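Local coordinates for protein crustacyanin (PDB 1I4U) that binds the carotenoid astaxanthin and so helps to give the lobster carapace its blue colour, at residues R79-L93 / D96-L108. Numbering follows the deposited sequence.
Sequences RNGKLYPNPFGEPHL and DYENSFAAPLVIL
Y84 carries its ring between the backbone N and the carbonyl carbon (chi1 45°), while D96 turns CG anti to its own N (chi1 -158°), and the two meet over one side of the sheet. The tyrosine OH gives a short bond of 2.5 Å to D96 OD2, which it meets on the anti side and 28° out of the carboxylate plane. Beside this pair, K82 and D96 form an antiparallel hydrogen-bonded pair, K82 N to D96 O (2.8 Å) and D96 N to K82 O. Next along, on the opposite side of the sheet, the Y97 ring lies over G81, whose CA sits 3.8 Å from the ring centroid in a CH-pi contact; the Y97 hydroxyl is bonded to S67. R79, on the side of Y97, sets one face of its guanidinium against that ring and reaches E98 O through two waters, one from NE and one from NH2. On the side of K82 and D96, N80 ND2 reaches E98 OE1 (3.0 Å) from above the carboxylate plane, and E98 N bonds N80 O.

At the far end L93 O is gripped from opposite faces of its plane, by L105 N (2.9 Å) and by H92 ND1 (3.3 Å), the latter lying with the acceptor in the ring plane. H92 NE2 bonds E90 OE1, and P104 CB rests 3.5 Å from H92 CE1. With an alanine at this position, E90 OE1 and L93 O would each be likely to lose one donor, and P104 CB the imidazole it rests against. Adjacent antiparallel strands joined in this up-and-down order, 76-85, 93-97 and 102-110, are characteristic of the lipocalin beta barrel.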
loop_
_atom_site.group_PDB
_atom_site.type_symbol
_atom_site.label_atom_id
_atom_site.label_comp_id
_atom_site.label_asym_id
_atom_site.label_seq_id
_atom_site.Cartn_x
_atom_site.Cartn_y
_atom_site.Cartn_z
ATOM N N ARG A 79 15.724 0.907 -7.242
ATOM C CA ARG A 79 14.326 1.235 -7.095
ATOM C C ARG A 79 14.186 2.702 -6.759
ATOM O O ARG A 79 14.847 3.196 -5.881
ATOM C CB ARG A 79 13.693 0.430 -5.970
ATOM C CG ARG A 79 13.775 -1.042 -6.300
ATOM C CD ARG A 79 13.063 -1.808 -5.223
ATOM N NE ARG A 79 11.603 -1.611 -5.479
ATOM C CZ ARG A 79 10.760 -1.932 -4.470
ATOM N NH1 ARG A 79 11.161 -2.413 -3.286
ATOM N NH2 ARG A 79 9.468 -1.773 -4.658
ATOM N N ASN A 80 13.289 3.396 -7.472
ATOM C CA ASN A 80 12.950 4.804 -7.219
ATOM C C ASN A 80 11.780 4.921 -6.246
ATOM O O ASN A 80 10.742 4.292 -6.473
ATOM C CB ASN A 80 12.576 5.507 -8.510
ATOM C CG ASN A 80 13.727 5.569 -9.499
ATOM O OD1 ASN A 80 14.787 6.092 -9.158
ATOM N ND2 ASN A 80 13.550 5.056 -10.698
ATOM N N GLY A 81 12.023 5.672 -5.188
ATOM C CA GLY A 81 11.040 5.858 -4.145
ATOM C C GLY A 81 10.842 7.299 -3.806
ATOM O O GLY A 81 11.570 8.203 -4.250
ATOM N N LYS A 82 9.798 7.566 -3.002
ATOM C CA LYS A 82 9.505 8.865 -2.437
ATOM C C LYS A 82 9.026 8.700 -1.006
ATOM O O LYS A 82 8.414 7.688 -0.683
ATOM C CB LYS A 82 8.394 9.602 -3.198
ATOM C CG LYS A 82 8.739 10.031 -4.596
ATOM C CD LYS A 82 7.502 10.563 -5.300
ATOM C CE LYS A 82 7.882 11.043 -6.676
ATOM N NZ LYS A 82 8.220 12.469 -6.637
ATOM N N LEU A 83 9.308 9.714 -0.188
ATOM C CA LEU A 83 8.749 9.760 1.158
ATOM C C LEU A 83 8.088 11.128 1.286
ATOM O O LEU A 83 8.754 12.131 1.116
ATOM C CB LEU A 83 9.865 9.463 2.119
ATOM C CG LEU A 83 9.640 9.223 3.573
ATOM C CD1 LEU A 83 8.906 7.927 3.806
ATOM C CD2 LEU A 83 10.963 9.164 4.310
ATOM N N TYR A 84 6.791 11.168 1.523
ATOM C CA TYR A 84 6.070 12.445 1.524
ATOM C C TYR A 84 5.043 12.425 2.632
ATOM O O TYR A 84 4.624 11.340 3.082
ATOM C CB TYR A 84 5.419 12.712 0.187
ATOM C CG TYR A 84 4.670 11.600 -0.479
ATOM C CD1 TYR A 84 3.374 11.264 -0.089
ATOM C CD2 TYR A 84 5.245 10.842 -1.501
ATOM C CE1 TYR A 84 2.707 10.243 -0.704
ATOM C CE2 TYR A 84 4.553 9.823 -2.102
ATOM C CZ TYR A 84 3.280 9.501 -1.722
ATOM O OH TYR A 84 2.541 8.488 -2.288
ATOM N N PRO A 85 4.545 13.543 3.110
ATOM C CA PRO A 85 3.542 13.482 4.189
ATOM C C PRO A 85 2.278 12.729 3.753
ATOM O O PRO A 85 1.817 12.778 2.614
ATOM C CB PRO A 85 3.241 14.973 4.448
ATOM C CG PRO A 85 4.512 15.643 4.031
ATOM C CD PRO A 85 4.868 14.935 2.721
ATOM N N ASN A 86 1.712 12.012 4.706
ATOM C CA ASN A 86 0.478 11.277 4.442
ATOM C C ASN A 86 -0.576 12.203 3.839
ATOM O O ASN A 86 -0.762 13.329 4.317
ATOM C CB ASN A 86 -0.062 10.654 5.714
ATOM C CG ASN A 86 -1.461 10.139 5.481
ATOM O OD1 ASN A 86 -2.439 10.891 5.630
ATOM N ND2 ASN A 86 -1.602 8.892 5.106
ATOM N N PRO A 87 -1.184 11.848 2.709
ATOM C CA PRO A 87 -2.083 12.796 2.029
ATOM C C PRO A 87 -3.353 13.224 2.759
ATOM O O PRO A 87 -4.013 14.207 2.346
ATOM C CB PRO A 87 -2.442 12.086 0.718
ATOM C CG PRO A 87 -1.289 11.167 0.464
ATOM C CD PRO A 87 -0.952 10.653 1.845
ATOM N N PHE A 88 -3.726 12.575 3.835
ATOM C CA PHE A 88 -4.879 12.988 4.623
ATOM C C PHE A 88 -4.489 13.873 5.786
ATOM O O PHE A 88 -5.325 14.223 6.629
ATOM C CB PHE A 88 -5.562 11.752 5.164
ATOM C CG PHE A 88 -6.184 10.891 4.088
ATOM C CD1 PHE A 88 -7.447 11.150 3.621
ATOM C CD2 PHE A 88 -5.505 9.803 3.563
ATOM C CE1 PHE A 88 -7.982 10.329 2.650
ATOM C CE2 PHE A 88 -6.010 9.014 2.565
ATOM C CZ PHE A 88 -7.298 9.266 2.084
ATOM N N GLY A 89 -3.209 14.230 5.874
ATOM C CA GLY A 89 -2.739 15.075 6.974
ATOM C C GLY A 89 -2.427 14.302 8.239
ATOM O O GLY A 89 -2.211 14.901 9.294
ATOM N N GLU A 90 -2.369 12.976 8.200
ATOM C CA GLU A 90 -1.980 12.160 9.351
ATOM C C GLU A 90 -0.508 12.431 9.637
ATOM O O GLU A 90 0.299 12.744 8.752
ATOM C CB GLU A 90 -2.232 10.669 9.084
ATOM C CG GLU A 90 -3.716 10.337 8.900
ATOM C CD GLU A 90 -3.994 8.964 8.328
ATOM O OE1 GLU A 90 -3.161 8.053 8.281
ATOM O OE2 GLU A 90 -5.157 8.718 7.903
ATOM N N PRO A 91 -0.133 12.369 10.909
ATOM C CA PRO A 91 1.208 12.619 11.397
ATOM C C PRO A 91 2.220 11.528 11.134
ATOM O O PRO A 91 2.930 11.083 12.035
ATOM C CB PRO A 91 0.978 12.814 12.905
ATOM C CG PRO A 91 -0.191 11.951 13.189
ATOM C CD PRO A 91 -1.084 12.138 11.992
ATOM N N HIS A 92 2.284 11.142 9.867
ATOM C CA HIS A 92 3.346 10.253 9.435
ATOM C C HIS A 92 3.574 10.427 7.951
ATOM O O HIS A 92 2.781 11.059 7.268
ATOM C CB HIS A 92 2.995 8.845 9.812
ATOM C CG HIS A 92 1.776 8.278 9.206
ATOM N ND1 HIS A 92 1.560 7.720 8.000
ATOM C CD2 HIS A 92 0.564 8.192 9.782
ATOM C CE1 HIS A 92 0.276 7.330 7.881
ATOM N NE2 HIS A 92 -0.352 7.609 8.973
ATOM N N LEU A 93 4.678 9.863 7.500
ATOM C CA LEU A 93 5.038 9.875 6.097
ATOM C C LEU A 93 4.412 8.665 5.405
ATOM O O LEU A 93 4.143 7.621 5.998
ATOM C CB LEU A 93 6.568 9.777 5.945
ATOM C CG LEU A 93 7.323 10.941 6.589
ATOM C CD1 LEU A 93 8.766 10.552 6.828
ATOM C CD2 LEU A 93 7.140 12.183 5.721
ATOM N N ASP A 96 6.607 5.401 -0.751
ATOM C CA ASP A 96 6.048 5.008 -2.045
ATOM C C ASP A 96 7.181 4.609 -2.975
ATOM O O ASP A 96 8.228 5.241 -2.937
ATOM C CB ASP A 96 5.232 6.178 -2.604
ATOM C CG ASP A 96 4.181 5.835 -3.634
ATOM O OD1 ASP A 96 4.164 4.695 -4.142
ATOM O OD2 ASP A 96 3.388 6.780 -3.943
ATOM N N TYR A 97 7.003 3.585 -3.794
ATOM C CA TYR A 97 7.988 3.150 -4.742
ATOM C C TYR A 97 7.353 2.938 -6.091
ATOM O O TYR A 97 6.180 2.550 -6.219
ATOM C CB TYR A 97 8.691 1.833 -4.315
ATOM C CG TYR A 97 9.824 2.149 -3.351
ATOM C CD1 TYR A 97 9.639 2.359 -2.002
ATOM C CD2 TYR A 97 11.125 2.252 -3.801
ATOM C CE1 TYR A 97 10.706 2.653 -1.136
ATOM C CE2 TYR A 97 12.184 2.531 -2.966
ATOM C CZ TYR A 97 11.988 2.721 -1.638
ATOM O OH TYR A 97 13.031 3.026 -0.794
ATOM N N GLU A 98 8.104 3.160 -7.167
ATOM C CA GLU A 98 7.597 2.835 -8.486
ATOM C C GLU A 98 7.130 1.379 -8.573
ATOM O O GLU A 98 7.758 0.498 -8.040
ATOM C CB GLU A 98 8.638 2.996 -9.573
ATOM C CG GLU A 98 8.794 4.343 -10.207
ATOM C CD GLU A 98 9.971 4.498 -11.150
ATOM O OE1 GLU A 98 10.922 3.685 -11.133
ATOM O OE2 GLU A 98 9.900 5.469 -11.916
ATOM N N ASN A 99 5.994 1.195 -9.219
ATOM C CA ASN A 99 5.380 -0.081 -9.456
ATOM C C ASN A 99 5.131 -0.840 -8.170
ATOM O O ASN A 99 5.397 -2.048 -8.129
ATOM C CB ASN A 99 6.316 -0.876 -10.370
ATOM C CG ASN A 99 6.233 -0.297 -11.780
ATOM O OD1 ASN A 99 7.257 0.111 -12.294
ATOM N ND2 ASN A 99 5.029 -0.275 -12.319
ATOM N N SER A 100 4.639 -0.156 -7.135
ATOM C CA SER A 100 4.431 -0.680 -5.806
ATOM C C SER A 100 3.251 -0.043 -5.110
ATOM O O SER A 100 2.664 0.937 -5.564
ATOM C CB SER A 100 5.693 -0.513 -4.939
ATOM O OG SER A 100 5.531 -1.342 -3.750
ATOM N N PHE A 101 2.821 -0.585 -3.978
ATOM C CA PHE A 101 1.918 0.080 -3.027
ATOM C C PHE A 101 2.709 1.187 -2.293
ATOM O O PHE A 101 3.952 1.281 -2.318
ATOM C CB PHE A 101 1.382 -0.893 -1.996
ATOM C CG PHE A 101 0.231 -1.821 -2.410
ATOM C CD1 PHE A 101 -0.101 -2.123 -3.733
ATOM C CD2 PHE A 101 -0.577 -2.434 -1.454
ATOM C CE1 PHE A 101 -1.154 -2.986 -4.050
ATOM C CE2 PHE A 101 -1.621 -3.295 -1.747
ATOM C CZ PHE A 101 -1.957 -3.579 -3.073
ATOM N N ALA A 102 2.031 2.070 -1.596
ATOM C CA ALA A 102 2.570 3.040 -0.669
ATOM C C ALA A 102 2.073 2.671 0.722
ATOM O O ALA A 102 0.974 2.141 0.869
ATOM C CB ALA A 102 2.206 4.506 -0.956
ATOM N N ALA A 103 2.877 2.986 1.741
ATOM C CA ALA A 103 2.529 2.583 3.096
ATOM C C ALA A 103 2.910 3.624 4.111
ATOM O O ALA A 103 3.827 4.419 3.832
ATOM C CB ALA A 103 3.290 1.321 3.471
ATOM N N PRO A 104 2.275 3.610 5.267
ATOM C CA PRO A 104 2.772 4.530 6.298
ATOM C C PRO A 104 4.171 4.113 6.738
ATOM O O PRO A 104 4.505 2.931 6.768
ATOM C CB PRO A 104 1.849 4.270 7.468
ATOM C CG PRO A 104 1.257 2.934 7.222
ATOM C CD PRO A 104 1.159 2.795 5.711
ATOM N N LEU A 105 4.949 5.121 7.145
ATOM C CA LEU A 105 6.288 4.854 7.629
ATOM C C LEU A 105 6.539 5.818 8.776
ATOM O O LEU A 105 6.653 7.023 8.566
ATOM C CB LEU A 105 7.311 4.966 6.496
ATOM C CG LEU A 105 8.761 4.485 6.741
ATOM C CD1 LEU A 105 9.568 5.404 7.604
ATOM C CD2 LEU A 105 8.704 3.061 7.291
ATOM N N VAL A 106 6.643 5.242 9.954
ATOM C CA VAL A 106 6.905 6.003 11.158
ATOM C C VAL A 106 8.383 5.851 11.510
ATOM O O VAL A 106 8.947 4.739 11.447
ATOM C CB VAL A 106 6.055 5.496 12.309
ATOM C CG1 VAL A 106 6.432 6.216 13.574
ATOM C CG2 VAL A 106 4.574 5.697 11.993
ATOM N N ILE A 107 8.993 6.956 11.896
ATOM C CA ILE A 107 10.342 6.956 12.424
ATOM C C ILE A 107 10.169 6.905 13.931
ATOM O O ILE A 107 9.885 7.876 14.618
ATOM C CB ILE A 107 11.156 8.163 11.936
ATOM C CG1 ILE A 107 11.173 8.320 10.416
ATOM C CG2 ILE A 107 12.561 8.150 12.555
ATOM C CD1 ILE A 107 11.692 9.675 9.927
ATOM N N LEU A 108 10.275 5.676 14.452
ATOM C CA LEU A 108 10.032 5.488 15.891
ATOM C C LEU A 108 11.090 6.185 16.734
ATOM O O LEU A 108 10.826 6.647 17.850
ATOM C CB LEU A 108 10.105 4.004 16.204
ATOM C CG LEU A 108 8.925 3.116 16.037
ATOM C CD1 LEU A 108 9.224 1.759 16.671
ATOM C CD2 LEU A 108 7.656 3.694 16.660
HETATM O O HOH W 1 8.364 -2.255 -7.221
HETATM O O HOH W 2 10.578 0.290 -7.349
HETATM O O HOH W 3 11.968 1.843 -9.512
HETATM O O HOH W 4 6.869 9.525 9.627
#